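Glycoside Hydrolase (Bacteroides plebeius, PDB 5T3B) probably hydrolyses beta-glycosidic linkages in algal polysaccharides of the agarose type, as a glycoside hydrolase family 50 enzyme of a human gut bacterium. Local coordinates at residues K96-F101 and D327-Y332; R410-R415 and D445-M450. All coordinates share one frame; numbering follows the deposited sequence. Where two conformers were deposited one is given.

Interaction 1 (K96-F101 and D327-Y332). With EDO (1,2-ethanediol), chain M.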
# COMPACT_ATOMS: atom_id res chain seq x y z
N LYS A 96 -7.40 19.17 -14.16
CA LYS A 96 -6.75 20.41 -13.75
C LYS A 96 -5.41 20.16 -13.06
O LYS A 96 -5.29 19.33 -12.21
CB LYS A 96 -7.64 21.18 -12.80
CG LYS A 96 -7.10 22.55 -12.41
CD LYS A 96 -8.00 23.27 -11.44
CE LYS A 96 -7.30 24.55 -10.94
NZ LYS A 96 -7.92 25.16 -9.70
N ALA A 97 -4.44 20.96 -13.43
CA ALA A 97 -3.10 20.95 -12.79
C ALA A 97 -3.08 21.88 -11.65
O ALA A 97 -3.49 23.04 -11.79
CB ALA A 97 -2.04 21.39 -13.80
N THR A 98 -2.52 21.44 -10.52
CA THR A 98 -2.27 22.32 -9.38
C THR A 98 -0.81 22.45 -9.00
O THR A 98 -0.45 23.22 -8.07
CB THR A 98 -3.02 21.83 -8.13
OG1 THR A 98 -2.44 20.55 -7.80
CG2 THR A 98 -4.51 21.72 -8.34
N GLY A 99 0.04 21.73 -9.73
CA GLY A 99 1.45 21.70 -9.41
C GLY A 99 1.85 20.68 -8.35
O GLY A 99 3.01 20.61 -7.94
N ARG A 100 0.85 19.91 -7.88
CA ARG A 100 1.08 18.92 -6.84
C ARG A 100 0.25 17.69 -7.16
O ARG A 100 -0.84 17.78 -7.74
CB ARG A 100 0.61 19.49 -5.48
CG ARG A 100 1.39 20.69 -5.04
CD ARG A 100 2.85 20.46 -4.72
NE ARG A 100 3.04 19.51 -3.64
CZ ARG A 100 2.89 19.81 -2.35
NH1 ARG A 100 2.69 21.06 -1.97
NH2 ARG A 100 2.94 18.86 -1.46
N PHE A 101 0.73 16.54 -6.70
CA PHE A 101 -0.09 15.33 -6.71
C PHE A 101 -1.38 15.59 -5.96
O PHE A 101 -1.36 16.14 -4.87
CB PHE A 101 0.69 14.13 -6.13
CG PHE A 101 1.65 13.51 -7.10
CD1 PHE A 101 1.20 12.69 -8.12
CD2 PHE A 101 2.99 13.77 -7.01
CE1 PHE A 101 2.08 12.11 -9.04
CE2 PHE A 101 3.88 13.19 -7.92
CZ PHE A 101 3.43 12.37 -8.93
N ASP A 327 2.41 22.99 4.65
CA ASP A 327 2.10 22.42 3.30
C ASP A 327 0.75 21.66 3.33
O ASP A 327 0.72 20.41 3.39
CB ASP A 327 3.20 21.53 2.77
CG ASP A 327 2.85 20.96 1.41
OD1 ASP A 327 1.84 21.45 0.78
OD2 ASP A 327 3.51 20.00 0.98
N PRO A 328 -0.36 22.37 3.26
CA PRO A 328 -1.64 21.69 3.28
C PRO A 328 -1.97 20.82 2.07
O PRO A 328 -2.95 20.11 2.07
CB PRO A 328 -2.66 22.81 3.39
CG PRO A 328 -1.90 23.99 3.77
CD PRO A 328 -0.48 23.84 3.33
N GLU A 329 -1.14 20.88 1.00
CA GLU A 329 -1.37 20.12 -0.19
C GLU A 329 -0.62 18.77 -0.21
O GLU A 329 -0.82 18.01 -1.17
CB GLU A 329 -0.99 20.90 -1.46
CG GLU A 329 -1.93 22.06 -1.76
CD GLU A 329 -1.37 22.88 -2.89
OE1 GLU A 329 -1.69 22.60 -4.09
OE2 GLU A 329 -0.50 23.78 -2.58
N LEU A 330 0.14 18.45 0.86
CA LEU A 330 0.80 17.13 0.95
C LEU A 330 -0.30 16.09 1.12
O LEU A 330 -1.11 16.22 2.04
CB LEU A 330 1.73 17.15 2.13
CG LEU A 330 2.58 15.91 2.35
CD1 LEU A 330 3.49 15.66 1.15
CD2 LEU A 330 3.36 16.05 3.64
N LEU A 331 -0.28 15.01 0.33
CA LEU A 331 -1.27 13.96 0.47
C LEU A 331 -0.98 13.04 1.64
O LEU A 331 0.14 12.55 1.80
CB LEU A 331 -1.41 13.13 -0.80
CG LEU A 331 -1.83 13.88 -2.06
CD1 LEU A 331 -2.01 12.92 -3.22
CD2 LEU A 331 -3.11 14.67 -1.81
N TYR A 332 -2.06 12.74 2.38
CA TYR A 332 -2.02 11.80 3.46
C TYR A 332 -2.56 10.47 2.95
O TYR A 332 -3.72 10.34 2.60
CB TYR A 332 -2.78 12.30 4.66
CG TYR A 332 -2.81 11.36 5.83
CD1 TYR A 332 -1.73 10.54 6.14
CD2 TYR A 332 -3.93 11.26 6.60
CE1 TYR A 332 -1.76 9.65 7.22
CE2 TYR A 332 -4.00 10.42 7.68
CZ TYR A 332 -2.93 9.59 7.99
OH TYR A 332 -2.98 8.70 9.01
C1 EDO M . -3.51 17.64 1.01
O1 EDO M . -3.80 16.79 2.13
C2 EDO M . -4.80 18.29 0.43
O2 EDO M . -5.62 17.11 0.26
O HOH W 1 -3.03 20.33 -5.05
O HOH W 2 -1.12 24.45 -5.90
O HOH W 3 2.16 23.64 -3.43
O HOH W 4 -2.50 18.13 -3.36
O HOH W 5 0.75 16.81 -3.22

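Interaction 2 (R410-R415 and D445-M450)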
# COMPACT_ATOMS: atom_id res chain seq x y z
N ARG A 410 5.67 -21.78 -7.34
CA ARG A 410 6.78 -22.69 -7.69
C ARG A 410 8.03 -21.99 -8.20
O ARG A 410 9.15 -22.47 -7.98
CB ARG A 410 6.33 -23.73 -8.71
CG ARG A 410 5.30 -24.72 -8.21
CD ARG A 410 5.83 -25.61 -7.14
NE ARG A 410 4.84 -26.67 -6.83
CZ ARG A 410 4.99 -27.52 -5.86
NH1 ARG A 410 6.06 -27.50 -5.07
NH2 ARG A 410 4.05 -28.43 -5.67
N ASP A 411 7.87 -20.91 -8.98
CA ASP A 411 9.00 -20.31 -9.70
C ASP A 411 8.71 -18.88 -10.07
O ASP A 411 7.61 -18.36 -9.78
CB ASP A 411 9.37 -21.18 -10.88
CG ASP A 411 8.32 -21.33 -11.87
OD1 ASP A 411 7.38 -20.50 -11.94
OD2 ASP A 411 8.35 -22.33 -12.65
N GLN A 412 9.68 -18.22 -10.68
CA GLN A 412 9.53 -16.80 -10.99
C GLN A 412 8.42 -16.55 -12.01
O GLN A 412 7.71 -15.56 -11.89
CB GLN A 412 10.86 -16.20 -11.49
CG GLN A 412 11.98 -16.31 -10.47
CD GLN A 412 11.64 -15.70 -9.14
OE1 GLN A 412 11.76 -16.34 -8.03
NE2 GLN A 412 11.23 -14.52 -9.20
N GLN A 413 8.27 -17.44 -12.97
CA GLN A 413 7.17 -17.29 -13.93
C GLN A 413 5.83 -17.26 -13.17
O GLN A 413 4.99 -16.44 -13.49
CB GLN A 413 7.16 -18.39 -14.98
CG GLN A 413 5.97 -18.34 -15.88
CD GLN A 413 6.04 -19.36 -16.98
OE1 GLN A 413 6.19 -20.56 -16.72
NE2 GLN A 413 5.90 -18.89 -18.18
N ASN A 414 5.66 -18.12 -12.19
CA ASN A 414 4.41 -18.16 -11.45
C ASN A 414 4.27 -16.94 -10.54
O ASN A 414 3.12 -16.54 -10.26
CB ASN A 414 4.23 -19.50 -10.74
CG ASN A 414 3.77 -20.59 -11.72
OD1 ASN A 414 2.59 -20.70 -12.01
ND2 ASN A 414 4.67 -21.32 -12.23
N ARG A 415 5.37 -16.36 -10.05
CA ARG A 415 5.27 -15.09 -9.39
C ARG A 415 4.69 -14.06 -10.35
O ARG A 415 3.91 -13.17 -9.95
CB ARG A 415 6.61 -14.60 -8.81
CG ARG A 415 7.24 -15.47 -7.75
CD ARG A 415 8.60 -14.92 -7.36
NE ARG A 415 8.47 -13.79 -6.46
CZ ARG A 415 9.43 -12.86 -6.30
NH1 ARG A 415 10.51 -12.76 -7.07
NH2 ARG A 415 9.26 -11.99 -5.33
N ASP A 445 17.42 -14.41 3.09
CA ASP A 445 16.81 -15.71 3.21
C ASP A 445 15.34 -15.77 2.83
O ASP A 445 14.61 -16.71 3.21
CB ASP A 445 16.98 -16.23 4.61
CG ASP A 445 16.35 -15.38 5.65
OD1 ASP A 445 15.76 -14.28 5.32
OD2 ASP A 445 16.48 -15.70 6.87
N CYS A 446 14.87 -14.83 1.98
CA CYS A 446 13.46 -14.91 1.58
C CYS A 446 13.24 -14.18 0.26
O CYS A 446 13.65 -13.01 0.15
CB CYS A 446 12.54 -14.37 2.67
SG CYS A 446 10.80 -14.69 2.31
N ASN A 447 12.52 -14.78 -0.64
CA ASN A 447 12.25 -14.26 -1.96
C ASN A 447 11.08 -13.26 -1.96
O ASN A 447 10.05 -13.55 -2.56
CB ASN A 447 12.09 -15.36 -2.98
CG ASN A 447 11.93 -14.84 -4.39
OD1 ASN A 447 12.55 -13.79 -4.80
ND2 ASN A 447 11.19 -15.54 -5.17
N LYS A 448 11.31 -12.12 -1.32
CA LYS A 448 10.34 -11.02 -1.33
C LYS A 448 10.61 -10.02 -2.42
O LYS A 448 9.81 -9.15 -2.66
CB LYS A 448 10.37 -10.30 0.03
CG LYS A 448 9.98 -11.14 1.23
CD LYS A 448 10.20 -10.42 2.55
CE LYS A 448 9.85 -11.27 3.71
NZ LYS A 448 10.41 -10.70 5.01
N GLY A 449 11.71 -10.14 -3.14
CA GLY A 449 12.12 -9.05 -3.98
C GLY A 449 11.77 -9.15 -5.43
O GLY A 449 11.58 -10.24 -5.98
N MET A 450 11.74 -7.98 -6.08
CA MET A 450 11.79 -7.92 -7.53
C MET A 450 13.23 -8.16 -8.04
O MET A 450 13.42 -8.65 -9.16
CB MET A 450 11.29 -6.56 -8.03
CG MET A 450 11.03 -6.47 -9.51
SD MET A 450 10.36 -4.94 -10.15
CE MET A 450 11.65 -3.78 -9.76

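Interaction 1 (K96-F101 and D327-Y332)
Arg100 and Glu329 face each other with CA atoms 7.2 Å apart, and Phe101 and Leu331 follow at 7.4 Å between their CA atoms, too far for backbone pairing, so the two loops meet through side chains and bridging waters. Residues 327-330 form a type I beta turn, and inside it Asp327 makes an Asx turn, its OD1 accepting from Glu329 N at 3.0 Å. The same carboxylate receives Arg100 end-on in a two-bonded salt bridge: NH1 donates to Asp327 OD1 at 2.9 Å, NH2 to OD2 at 2.8 Å. The guanidinium and carboxylate planes are 49° apart, so the pair is twisted, not coplanar. Arg100 NH1 and Glu329 N approach OD1 from opposite faces of the carboxylate, while Asn242 N donates to OD2; so many donors would be expected to favour the charged form of Asp327. Asp327 turns its carboxylate toward the arginine through a chi1 of 180°, which puts CG opposite the backbone N, and the arginine's own chain bends at chi2 and chi3 to meet it. Glu329 CB packs over one face of the guanidinium, 3.7 Å from Arg100 NH1. Glu329 OE2 lies well out of the guanidinium plane, so no N-H points at it; a water accepting from Arg100 NH1 and donating to OE2 joins them. Two further waters tie Glu329 OE1 to Thr98, one at OG1 and one at the backbone O. Phe101 CB rests 4.1 Å from Leu331 CD1. Nearby, two waters lie between Phe101 O and Glu329 O; one donates to both, 2.7 Å from Phe101 O.

Interaction 2 (R410-R415 and D445-M450)
Gln412 and Arg415, on the first turn of helix 412-427, reach across to Asn447 and Gly449 in the loop between strand 432-437 and helix 459-469. The helix is capped by Asp411, whose OD1 accepts from Asn414 N at 2.9 Å and also from the side-chain amide of Asn414, ND2 lying 2.8 Å away. Gln412 comes next; its chain bends at chi2 to bring its amide up to that of Asn447, with Gln412 OE1 3.0 Å from Asn447 ND2 as modelled. Three residues on, about one helical turn, Arg415 carries most of the contact. Its chain is extended at chi2 and turns at chi3 (78°), which carries the guanidinium to the backbone of the loop. There NH1 and NH2 both donate to Gly449 O, at 2.9 Å and 3.0 Å. NH1 approaches Gly449 O nearly in line with the C=O bond, although its N-H...O angle is 147°, whereas NH2 comes from above the carbonyl plane; the oxygen itself lies in the guanidinium plane. Asn447 is the centre of an inverse gamma turn, and the end of its amide lies over one guanidinium face, toward the rim and steeply inclined to it (57°). Tyr458 adds a cation-pi contact, and Arg415 NE donates to Thr392 O, on strand 385-394. A leucine at Arg415 would probably leave Gly449 O and Thr392 O without these donors and the Asn447 amide without the group it packs on. The guanidinium thus meets neutral groups here, and its two-nitrogen grip on Gly449 O ties the helix start to the loop's backbone.

In the fold
The two contacts come in series along the chain, 96-101 with 327-332 closing before 410-415 with 445-450 opens. They lie on opposite sides of the chain's centre, each about 19 Å from it; their own centres are 36 Å apart and their nearest atoms about 18 Å. The parallel pairings among strands 163-165, 120-126, 432-437 and 385-394 are consistent with the (beta/alpha)8 barrel of the family, with 102-105 and 111-114 an antiparallel addition. Interaction 1 ties the loop before strand 102-105 to the one after helix 300-324, 226 residues on; interaction 2, spanning 30 residues, fastens the start of helix 412-427 to a nearby loop. The two pack separate regions of one chain.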